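Local atomic coordinates of pesticidal crystal protein Cry2Aa (Bacillus thuringiensis serovar kurstaki, PDB entry 1I5P), a protein that promotes colloid-osmotic lysis of midgut epithelial cells, to which it binds, in the larvae of both dipteran and lepidopteran insects. Residues A[71-76]-A[188-193]; A[156-161]-A[182-187]; A[163-168]-A[175-180]. One frame throughout, in Å; residues are numbered along the deposited sequence.

Contact 1: residues A[71-76]-A[188-193]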
loop_
_atom_site.group_PDB
_atom_site.type_symbol
_atom_site.label_atom_id
_atom_site.label_comp_id
_atom_site.label_asym_id
_atom_site.label_seq_id
_atom_site.Cartn_x
_atom_site.Cartn_y
_atom_site.Cartn_z
ATOM N N LYS A 71 -7.074 13.009 18.737
ATOM C CA LYS A 71 -6.109 13.899 19.364
ATOM C C LYS A 71 -5.060 13.156 20.186
ATOM O O LYS A 71 -3.927 13.619 20.319
ATOM C CB LYS A 71 -6.834 14.895 20.281
ATOM C CG LYS A 71 -7.770 15.863 19.575
ATOM C CD LYS A 71 -6.998 16.893 18.767
ATOM C CE LYS A 71 -7.926 17.974 18.208
ATOM N NZ LYS A 71 -7.157 19.077 17.576
ATOM N N ARG A 72 -5.437 12.008 20.742
ATOM C CA ARG A 72 -4.519 11.239 21.567
ATOM C C ARG A 72 -4.395 9.809 21.055
ATOM O O ARG A 72 -5.381 9.067 20.980
ATOM C CB ARG A 72 -4.997 11.244 23.019
ATOM C CG ARG A 72 -3.975 10.742 24.013
ATOM C CD ARG A 72 -4.545 10.739 25.426
ATOM N NE ARG A 72 -3.603 10.174 26.391
ATOM C CZ ARG A 72 -3.886 9.953 27.671
ATOM N NH1 ARG A 72 -5.087 10.247 28.152
ATOM N NH2 ARG A 72 -2.964 9.438 28.472
ATOM N N ILE A 73 -3.171 9.429 20.714
ATOM C CA ILE A 73 -2.901 8.106 20.173
ATOM C C ILE A 73 -2.245 7.121 21.137
ATOM O O ILE A 73 -2.689 5.982 21.262
ATOM C CB ILE A 73 -1.975 8.205 18.930
ATOM C CG1 ILE A 73 -2.657 8.995 17.814
ATOM C CG2 ILE A 73 -1.612 6.809 18.437
ATOM C CD1 ILE A 73 -1.730 9.310 16.634
ATOM N N LEU A 74 -1.188 7.567 21.809
ATOM C CA LEU A 74 -0.408 6.703 22.694
ATOM C C LEU A 74 -1.134 5.774 23.662
ATOM O O LEU A 74 -0.765 4.608 23.783
ATOM C CB LEU A 74 0.624 7.527 23.469
ATOM C CG LEU A 74 1.792 6.679 24.000
ATOM C CD1 LEU A 74 2.577 6.114 22.812
ATOM C CD2 LEU A 74 2.698 7.507 24.898
ATOM N N SER A 75 -2.156 6.267 24.352
ATOM C CA SER A 75 -2.862 5.415 25.307
ATOM C C SER A 75 -3.548 4.215 24.656
ATOM O O SER A 75 -3.397 3.087 25.120
ATOM C CB SER A 75 -3.889 6.221 26.098
ATOM O OG SER A 75 -4.485 5.397 27.080
ATOM N N GLU A 76 -4.300 4.449 23.588
ATOM C CA GLU A 76 -4.979 3.351 22.920
ATOM C C GLU A 76 -3.983 2.490 22.154
ATOM O O GLU A 76 -4.133 1.274 22.089
ATOM C CB GLU A 76 -6.072 3.892 21.992
ATOM C CG GLU A 76 -7.262 4.461 22.758
ATOM C CD GLU A 76 -8.239 5.225 21.882
ATOM O OE1 GLU A 76 -9.185 5.826 22.434
ATOM O OE2 GLU A 76 -8.065 5.227 20.649
ATOM N N ILE A 188 4.980 12.087 20.629
ATOM C CA ILE A 188 5.295 13.459 20.257
ATOM C C ILE A 188 4.055 14.182 19.730
ATOM O O ILE A 188 3.772 15.312 20.122
ATOM C CB ILE A 188 6.417 13.481 19.196
ATOM C CG1 ILE A 188 7.714 12.963 19.831
ATOM C CG2 ILE A 188 6.593 14.895 18.633
ATOM C CD1 ILE A 188 8.833 12.664 18.834
ATOM N N ARG A 189 3.310 13.518 18.854
ATOM C CA ARG A 189 2.099 14.103 18.299
ATOM C C ARG A 189 1.093 14.380 19.416
ATOM O O ARG A 189 0.392 15.387 19.389
ATOM C CB ARG A 189 1.472 13.158 17.265
ATOM C CG ARG A 189 0.323 13.768 16.464
ATOM C CD ARG A 189 -0.315 12.721 15.567
ATOM N NE ARG A 189 -1.263 13.282 14.603
ATOM C CZ ARG A 189 -2.582 13.144 14.679
ATOM N NH1 ARG A 189 -3.126 12.469 15.682
ATOM N NH2 ARG A 189 -3.358 13.656 13.734
ATOM N N ASP A 190 1.024 13.483 20.397
ATOM C CA ASP A 190 0.098 13.656 21.513
ATOM C C ASP A 190 0.416 14.931 22.287
ATOM O O ASP A 190 -0.486 15.700 22.623
ATOM C CB ASP A 190 0.162 12.455 22.464
ATOM C CG ASP A 190 -0.623 11.252 21.951
ATOM O OD1 ASP A 190 -1.311 11.375 20.915
ATOM O OD2 ASP A 190 -0.559 10.183 22.595
ATOM N N VAL A 191 1.695 15.158 22.570
ATOM C CA VAL A 191 2.101 16.352 23.304
ATOM C C VAL A 191 1.636 17.601 22.565
ATOM O O VAL A 191 1.118 18.540 23.170
ATOM C CB VAL A 191 3.638 16.417 23.464
ATOM C CG1 VAL A 191 4.046 17.762 24.061
ATOM C CG2 VAL A 191 4.116 15.274 24.346
ATOM N N ILE A 192 1.817 17.593 21.249
ATOM C CA ILE A 192 1.432 18.718 20.404
ATOM C C ILE A 192 -0.073 18.997 20.404
ATOM O O ILE A 192 -0.507 20.116 20.695
ATOM C CB ILE A 192 1.871 18.481 18.939
ATOM C CG1 ILE A 192 3.402 18.390 18.867
ATOM C CG2 ILE A 192 1.338 19.596 18.045
ATOM C CD1 ILE A 192 3.937 17.971 17.514
ATOM N N LEU A 193 -0.862 17.976 20.074
ATOM C CA LEU A 193 -2.313 18.118 19.988
ATOM C C LEU A 193 -3.054 18.269 21.314
ATOM O O LEU A 193 -4.218 18.669 21.339
ATOM C CB LEU A 193 -2.898 16.942 19.195
ATOM C CG LEU A 193 -2.421 16.854 17.736
ATOM C CD1 LEU A 193 -3.006 15.622 17.058
ATOM C CD2 LEU A 193 -2.825 18.127 16.989
HETATM O O HOH W 1 -5.383 20.054 19.628
HETATM O O HOH W 2 -2.043 12.696 18.582
HETATM O O HOH W 3 -0.790 10.002 25.252
#

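Contact 2: residues A[156-161]-A[182-187]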
loop_
_atom_site.group_PDB
_atom_site.type_symbol
_atom_site.label_atom_id
_atom_site.label_comp_id
_atom_site.label_asym_id
_atom_site.label_seq_id
_atom_site.Cartn_x
_atom_site.Cartn_y
_atom_site.Cartn_z
ATOM N N LEU A 156 13.344 8.521 27.768
ATOM C CA LEU A 156 13.263 7.069 27.833
ATOM C C LEU A 156 13.102 6.478 26.433
ATOM O O LEU A 156 13.640 5.413 26.139
ATOM C CB LEU A 156 12.102 6.642 28.740
ATOM C CG LEU A 156 12.381 6.847 30.234
ATOM C CD1 LEU A 156 11.120 6.617 31.044
ATOM C CD2 LEU A 156 13.493 5.894 30.678
ATOM N N PHE A 157 12.365 7.171 25.568
ATOM C CA PHE A 157 12.170 6.707 24.197
ATOM C C PHE A 157 13.516 6.713 23.467
ATOM O O PHE A 157 13.853 5.775 22.741
ATOM C CB PHE A 157 11.187 7.620 23.456
ATOM C CG PHE A 157 9.759 7.145 23.494
ATOM C CD1 PHE A 157 8.732 8.016 23.848
ATOM C CD2 PHE A 157 9.434 5.841 23.128
ATOM C CE1 PHE A 157 7.399 7.602 23.835
ATOM C CE2 PHE A 157 8.106 5.414 23.111
ATOM C CZ PHE A 157 7.084 6.298 23.464
ATOM N N LEU A 158 14.273 7.787 23.667
ATOM C CA LEU A 158 15.579 7.945 23.045
ATOM C C LEU A 158 16.576 6.888 23.515
ATOM O O LEU A 158 17.472 6.500 22.768
ATOM C CB LEU A 158 16.130 9.341 23.340
ATOM C CG LEU A 158 15.323 10.521 22.793
ATOM C CD1 LEU A 158 16.001 11.829 23.183
ATOM C CD2 LEU A 158 15.214 10.405 21.279
ATOM N N ASN A 159 16.419 6.425 24.753
ATOM C CA ASN A 159 17.317 5.414 25.304
ATOM C C ASN A 159 16.973 4.008 24.843
ATOM O O ASN A 159 17.850 3.153 24.746
ATOM C CB ASN A 159 17.285 5.425 26.832
ATOM C CG ASN A 159 17.861 6.690 27.421
ATOM O OD1 ASN A 159 18.429 7.519 26.712
ATOM N ND2 ASN A 159 17.725 6.840 28.732
ATOM N N ARG A 160 15.700 3.766 24.560
ATOM C CA ARG A 160 15.285 2.433 24.158
ATOM C C ARG A 160 15.265 2.113 22.663
ATOM O O ARG A 160 15.704 1.039 22.261
ATOM C CB ARG A 160 13.920 2.122 24.772
ATOM C CG ARG A 160 13.905 2.215 26.293
ATOM C CD ARG A 160 12.734 1.452 26.876
ATOM N NE ARG A 160 12.601 1.645 28.319
ATOM C CZ ARG A 160 13.288 0.982 29.245
ATOM N NH1 ARG A 160 14.174 0.060 28.895
ATOM N NH2 ARG A 160 13.080 1.236 30.527
ATOM N N LEU A 161 14.769 3.030 21.839
ATOM C CA LEU A 161 14.688 2.772 20.400
ATOM C C LEU A 161 15.964 2.214 19.758
ATOM O O LEU A 161 15.903 1.252 18.987
ATOM C CB LEU A 161 14.243 4.037 19.652
ATOM C CG LEU A 161 12.843 4.639 19.894
ATOM C CD1 LEU A 161 12.137 4.784 18.560
ATOM C CD2 LEU A 161 12.006 3.780 20.842
ATOM N N ASN A 182 6.603 3.969 16.129
ATOM C CA ASN A 182 5.188 4.336 16.161
ATOM C C ASN A 182 4.859 4.946 17.515
ATOM O O ASN A 182 4.180 5.966 17.607
ATOM C CB ASN A 182 4.289 3.110 15.968
ATOM C CG ASN A 182 4.056 2.768 14.514
ATOM O OD1 ASN A 182 4.293 3.582 13.628
ATOM N ND2 ASN A 182 3.559 1.560 14.264
ATOM N N MET A 183 5.349 4.303 18.567
ATOM C CA MET A 183 5.096 4.761 19.922
ATOM C C MET A 183 5.699 6.129 20.215
ATOM O O MET A 183 5.034 6.994 20.781
ATOM C CB MET A 183 5.618 3.726 20.923
ATOM C CG MET A 183 4.905 2.379 20.830
ATOM S SD MET A 183 5.737 1.084 21.771
ATOM C CE MET A 183 5.654 -0.304 20.644
ATOM N N HIS A 184 6.952 6.329 19.825
ATOM C CA HIS A 184 7.619 7.605 20.068
ATOM C C HIS A 184 6.985 8.759 19.285
ATOM O O HIS A 184 6.723 9.829 19.844
ATOM C CB HIS A 184 9.107 7.510 19.710
ATOM C CG HIS A 184 9.916 8.683 20.176
ATOM N ND1 HIS A 184 11.177 8.958 19.689
ATOM C CD2 HIS A 184 9.643 9.653 21.081
ATOM C CE1 HIS A 184 11.643 10.048 20.272
ATOM N NE2 HIS A 184 10.733 10.491 21.121
ATOM N N LEU A 185 6.744 8.545 17.993
ATOM C CA LEU A 185 6.159 9.587 17.156
ATOM C C LEU A 185 4.728 9.900 17.571
ATOM O O LEU A 185 4.300 11.057 17.506
ATOM C CB LEU A 185 6.215 9.178 15.681
ATOM C CG LEU A 185 7.620 9.172 15.064
ATOM C CD1 LEU A 185 7.556 8.699 13.616
ATOM C CD2 LEU A 185 8.218 10.573 15.138
ATOM N N SER A 186 3.999 8.872 18.001
ATOM C CA SER A 186 2.620 9.045 18.449
ATOM C C SER A 186 2.640 9.894 19.718
ATOM O O SER A 186 1.779 10.757 19.921
ATOM C CB SER A 186 1.979 7.688 18.748
ATOM O OG SER A 186 1.823 6.921 17.560
ATOM N N PHE A 187 3.632 9.617 20.565
ATOM C CA PHE A 187 3.843 10.321 21.826
ATOM C C PHE A 187 4.071 11.804 21.552
ATOM O O PHE A 187 3.441 12.669 22.159
ATOM C CB PHE A 187 5.064 9.721 22.546
ATOM C CG PHE A 187 5.691 10.637 23.566
ATOM C CD1 PHE A 187 5.070 10.871 24.791
ATOM C CD2 PHE A 187 6.900 11.277 23.294
ATOM C CE1 PHE A 187 5.641 11.727 25.735
ATOM C CE2 PHE A 187 7.479 12.137 24.236
ATOM C CZ PHE A 187 6.844 12.360 25.459
#

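Contact 3: residues A[163-168]-A[175-180]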
loop_
_atom_site.group_PDB
_atom_site.type_symbol
_atom_site.label_atom_id
_atom_site.label_comp_id
_atom_site.label_asym_id
_atom_site.label_seq_id
_atom_site.Cartn_x
_atom_site.Cartn_y
_atom_site.Cartn_z
ATOM N N GLN A 163 18.043 0.264 20.724
ATOM C CA GLN A 163 18.213 -1.158 20.975
ATOM C C GLN A 163 17.491 -2.033 19.963
ATOM O O GLN A 163 17.629 -3.253 19.984
ATOM C CB GLN A 163 17.749 -1.491 22.386
ATOM C CG GLN A 163 18.606 -0.824 23.444
ATOM C CD GLN A 163 20.088 -1.069 23.211
ATOM O OE1 GLN A 163 20.552 -2.211 23.232
ATOM N NE2 GLN A 163 20.838 0.006 22.983
ATOM N N PHE A 164 16.712 -1.416 19.081
ATOM C CA PHE A 164 16.012 -2.178 18.056
ATOM C C PHE A 164 16.677 -1.902 16.718
ATOM O O PHE A 164 16.113 -2.181 15.662
ATOM C CB PHE A 164 14.528 -1.794 17.994
ATOM C CG PHE A 164 13.781 -2.082 19.265
ATOM C CD1 PHE A 164 13.500 -1.064 20.163
ATOM C CD2 PHE A 164 13.409 -3.382 19.588
ATOM C CE1 PHE A 164 12.858 -1.330 21.369
ATOM C CE2 PHE A 164 12.765 -3.664 20.797
ATOM C CZ PHE A 164 12.494 -2.632 21.687
ATOM N N GLN A 165 17.890 -1.357 16.777
ATOM C CA GLN A 165 18.647 -1.034 15.574
ATOM C C GLN A 165 20.056 -1.616 15.638
ATOM O O GLN A 165 20.987 -1.089 15.031
ATOM C CB GLN A 165 18.729 0.479 15.400
ATOM C CG GLN A 165 17.389 1.193 15.458
ATOM C CD GLN A 165 17.550 2.690 15.293
ATOM O OE1 GLN A 165 17.283 3.245 14.227
ATOM N NE2 GLN A 165 18.002 3.352 16.349
ATOM N N ILE A 166 20.201 -2.711 16.372
ATOM C CA ILE A 166 21.488 -3.375 16.546
ATOM C C ILE A 166 22.130 -3.805 15.233
ATOM O O ILE A 166 21.534 -4.552 14.442
ATOM C CB ILE A 166 21.344 -4.619 17.455
ATOM C CG1 ILE A 166 20.664 -4.222 18.770
ATOM C CG2 ILE A 166 22.718 -5.231 17.730
ATOM C CD1 ILE A 166 21.397 -3.143 19.542
ATOM N N GLN A 167 23.351 -3.327 15.011
ATOM C CA GLN A 167 24.096 -3.661 13.808
ATOM C C GLN A 167 24.180 -5.178 13.722
ATOM O O GLN A 167 24.415 -5.853 14.726
ATOM C CB GLN A 167 25.499 -3.055 13.872
ATOM C CG GLN A 167 25.837 -2.192 12.668
ATOM C CD GLN A 167 26.276 -0.791 13.064
ATOM O OE1 GLN A 167 27.468 -0.476 13.061
ATOM N NE2 GLN A 167 25.312 0.055 13.415
ATOM N N GLY A 168 23.984 -5.709 12.520
ATOM C CA GLY A 168 24.015 -7.145 12.332
ATOM C C GLY A 168 22.610 -7.719 12.277
ATOM O O GLY A 168 22.381 -8.777 11.689
ATOM N N PRO A 175 10.852 -4.594 11.990
ATOM C CA PRO A 175 9.433 -4.573 12.360
ATOM C C PRO A 175 9.270 -4.055 13.785
ATOM O O PRO A 175 8.422 -3.216 14.054
ATOM C CB PRO A 175 9.016 -6.036 12.204
ATOM C CG PRO A 175 9.870 -6.485 11.066
ATOM C CD PRO A 175 11.224 -5.917 11.461
ATOM N N LEU A 176 10.103 -4.541 14.696
ATOM C CA LEU A 176 10.032 -4.096 16.088
ATOM C C LEU A 176 10.365 -2.614 16.192
ATOM O O LEU A 176 9.687 -1.867 16.895
ATOM C CB LEU A 176 10.997 -4.903 16.962
ATOM C CG LEU A 176 10.691 -6.380 17.237
ATOM C CD1 LEU A 176 11.623 -6.885 18.336
ATOM C CD2 LEU A 176 9.238 -6.549 17.677
ATOM N N PHE A 177 11.409 -2.183 15.492
ATOM C CA PHE A 177 11.785 -0.778 15.539
ATOM C C PHE A 177 10.643 0.093 15.024
ATOM O O PHE A 177 10.368 1.161 15.568
ATOM C CB PHE A 177 13.047 -0.511 14.712
ATOM C CG PHE A 177 13.370 0.953 14.581
ATOM C CD1 PHE A 177 13.952 1.648 15.637
ATOM C CD2 PHE A 177 12.998 1.658 13.438
ATOM C CE1 PHE A 177 14.153 3.023 15.562
ATOM C CE2 PHE A 177 13.194 3.033 13.353
ATOM C CZ PHE A 177 13.772 3.717 14.419
ATOM N N ALA A 178 9.974 -0.368 13.974
ATOM C CA ALA A 178 8.857 0.380 13.407
ATOM C C ALA A 178 7.766 0.554 14.454
ATOM O O ALA A 178 7.213 1.641 14.605
ATOM C CB ALA A 178 8.302 -0.344 12.194
ATOM N N GLN A 179 7.454 -0.520 15.174
ATOM C CA GLN A 179 6.435 -0.441 16.215
ATOM C C GLN A 179 6.870 0.555 17.293
ATOM O O GLN A 179 6.063 1.349 17.769
ATOM C CB GLN A 179 6.195 -1.814 16.851
ATOM C CG GLN A 179 5.447 -2.820 15.975
ATOM C CD GLN A 179 4.082 -2.320 15.528
ATOM O OE1 GLN A 179 3.463 -1.488 16.193
ATOM N NE2 GLN A 179 3.599 -2.838 14.399
ATOM N N ALA A 180 8.148 0.515 17.669
ATOM C CA ALA A 180 8.666 1.422 18.692
ATOM C C ALA A 180 8.669 2.862 18.180
ATOM O O ALA A 180 8.398 3.800 18.930
ATOM C CB ALA A 180 10.077 1.006 19.103
#

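Contact 1: residues A[71-76]-A[188-193]
D190 takes the backbone N-H groups of I73 and L74 on its two carboxylate oxygens, one bond to each, a good example of a side chain from one helix meeting the start of another. I73, just before the helix, gives from its N a nearly straight bond to D190 OD1, 2.7 Å long with an N-H...O angle of 170°, arriving on the syn side slightly out of the carboxylate plane. L74 N donates to the syn lone pair of D190 OD2 at 2.8 Å, in a more bent bond of 146°. The two grips together fix the rotation of the carboxylate.

Water extends this polar centre. One molecule donates both to K71 O (2.7 Å) and to D190 OD1, and so bridges two acceptors that could not bond to each other; it also receives a weak bond from R189 NH1. A second water, in the plane of the R72 guanidinium at its edge, links R72 NE to D190 OD2. R72 itself makes its salt bridge with D132, whereas R189 is held chiefly by the carbonyl oxygens of F262, Y264 and G70.

Van der Waals contacts flank the bonds. I73 CD1 lies 3.6 Å from R189 NH1, the two side chains crossing at about a right angle, and within 188-193 itself L193 CD1 sits 3.4 Å above the centre of the R189 guanidinium. Farther along, K71 CD meets L193 CB at 4.1 Å, while K71 NZ bonds to Q265.

A buried carboxylate facing the N-terminal end of helix 74-81, where the helix dipole would probably stabilise its charge, here joins that short helix to the long helix 170-193 in the helical bundle of the delta-endotoxin N-terminal domain.

Contact 2: residues A[156-161]-A[182-187]
F157 and H184 lie against each other in opposite directions, each offering a ring face to the base of the other side chain. H184 CA stands over the centre of the F157 ring, 3.6 Å above its plane, and F157 CB reciprocates from above the imidazole, 3.5 Å from H184 CD2 and offset toward the rim. The two planes are only 28° apart, but the rings are slid so far that they barely overlap; the contact is thus carried by mutual CH-pi interactions more than by stacking. The histidine reaches across with CG anti to its backbone N (chi1 -169°).

The far end of the F157 ring lies between M183 and F187, which flank H184 on helix 170-193. F157 CE1 comes within 3.4 Å of F187 CB, and the two phenyl rings meet obliquely, completing an aromatic cluster of F157, H184 and F187. On the other side of the ring's tip, F157 CE2 touches M183 CB at 3.7 Å, the side chains crossing at about a right angle. Two leucines flank the histidine: L158 CD2 is 3.7 Å from H184 CE1, and L161 CD1 approaches H184 CB.

These side chains fill the gap between helices 145-160 and 170-193, whose local axes come within 10.5 Å and run nearly antiparallel, at 159°. Around the pair, helix 202-232 supplies Y219, whose hydroxyl bonds to H184 ND1, and Y215, whose ring meets the imidazole. Helix 107-135 places F127 edge-to-face with F187, and helix 74-81 packs L77 on M183.

Contact 3: residues A[163-168]-A[175-180]
F164 and F177 come together with different first torsions: CG of F164 is anti to its carbonyl carbon (chi1 -62°), whereas CG of F177 is anti to its backbone N (chi1 172°). With the two CG atoms so placed, the F177 ring has F164 CB at its edge and Q165, whose chain is extended beyond CG, over its face.

The amide of Q165 lies flat on the F177 ring, with the planes only 5° apart. Q165 OE1 is over the ring face, 3.4 Å from F177 CE1, and Q165 CG follows at 3.5 Å from F177 CD1, so most of the glutamine chain rests on one side of the phenyl group. F164 meets the same residue differently: its CB is 3.8 Å from F177 CB, and F164 O is 3.6 Å from that same CB.

The F164 ring then spans a turn of the helix with its two ortho carbons. CD2 is 3.9 Å from L176 CB, the side chains crossing at about a right angle, and CD1 is 4.1 Å from A180 CB. No hydrogen bond crosses this contact; it is made of apolar and amide-aromatic surfaces. Y219 and Y222 of helix 202-232 add edge-to-face contacts to F177, and helix 107-135 borders F164 through E116.

A connecting loop folded back on the helix that follows it is the closed end of a helical hairpin, here formed by helices 145-160 and 170-193; in delta-endotoxins the equivalent hairpin is thought to enter the target membrane.

All three contacts use helix 170-193 of the N-terminal helical domain, and they occupy it in succession: contact 3 toward its start, contact 2 in the middle, contact 1 at its end. Along the chain they are nested, 163-180 inside 156-187 and that inside 71-193. The centres of contacts 1 and 2 are about 12 Å apart, as are those of contacts 2 and 3. Contacts 1 and 3, with centres about 22 Å apart, do not touch. Packing links each neighbouring pair: L74 CD1 lies 3.3 Å from M183 O, and L161 CD2 3.8 Å from A180 CB. One helix thus gathers a hairpin partner, its connecting loop and a distant short helix, as suits the central helix of the bundle.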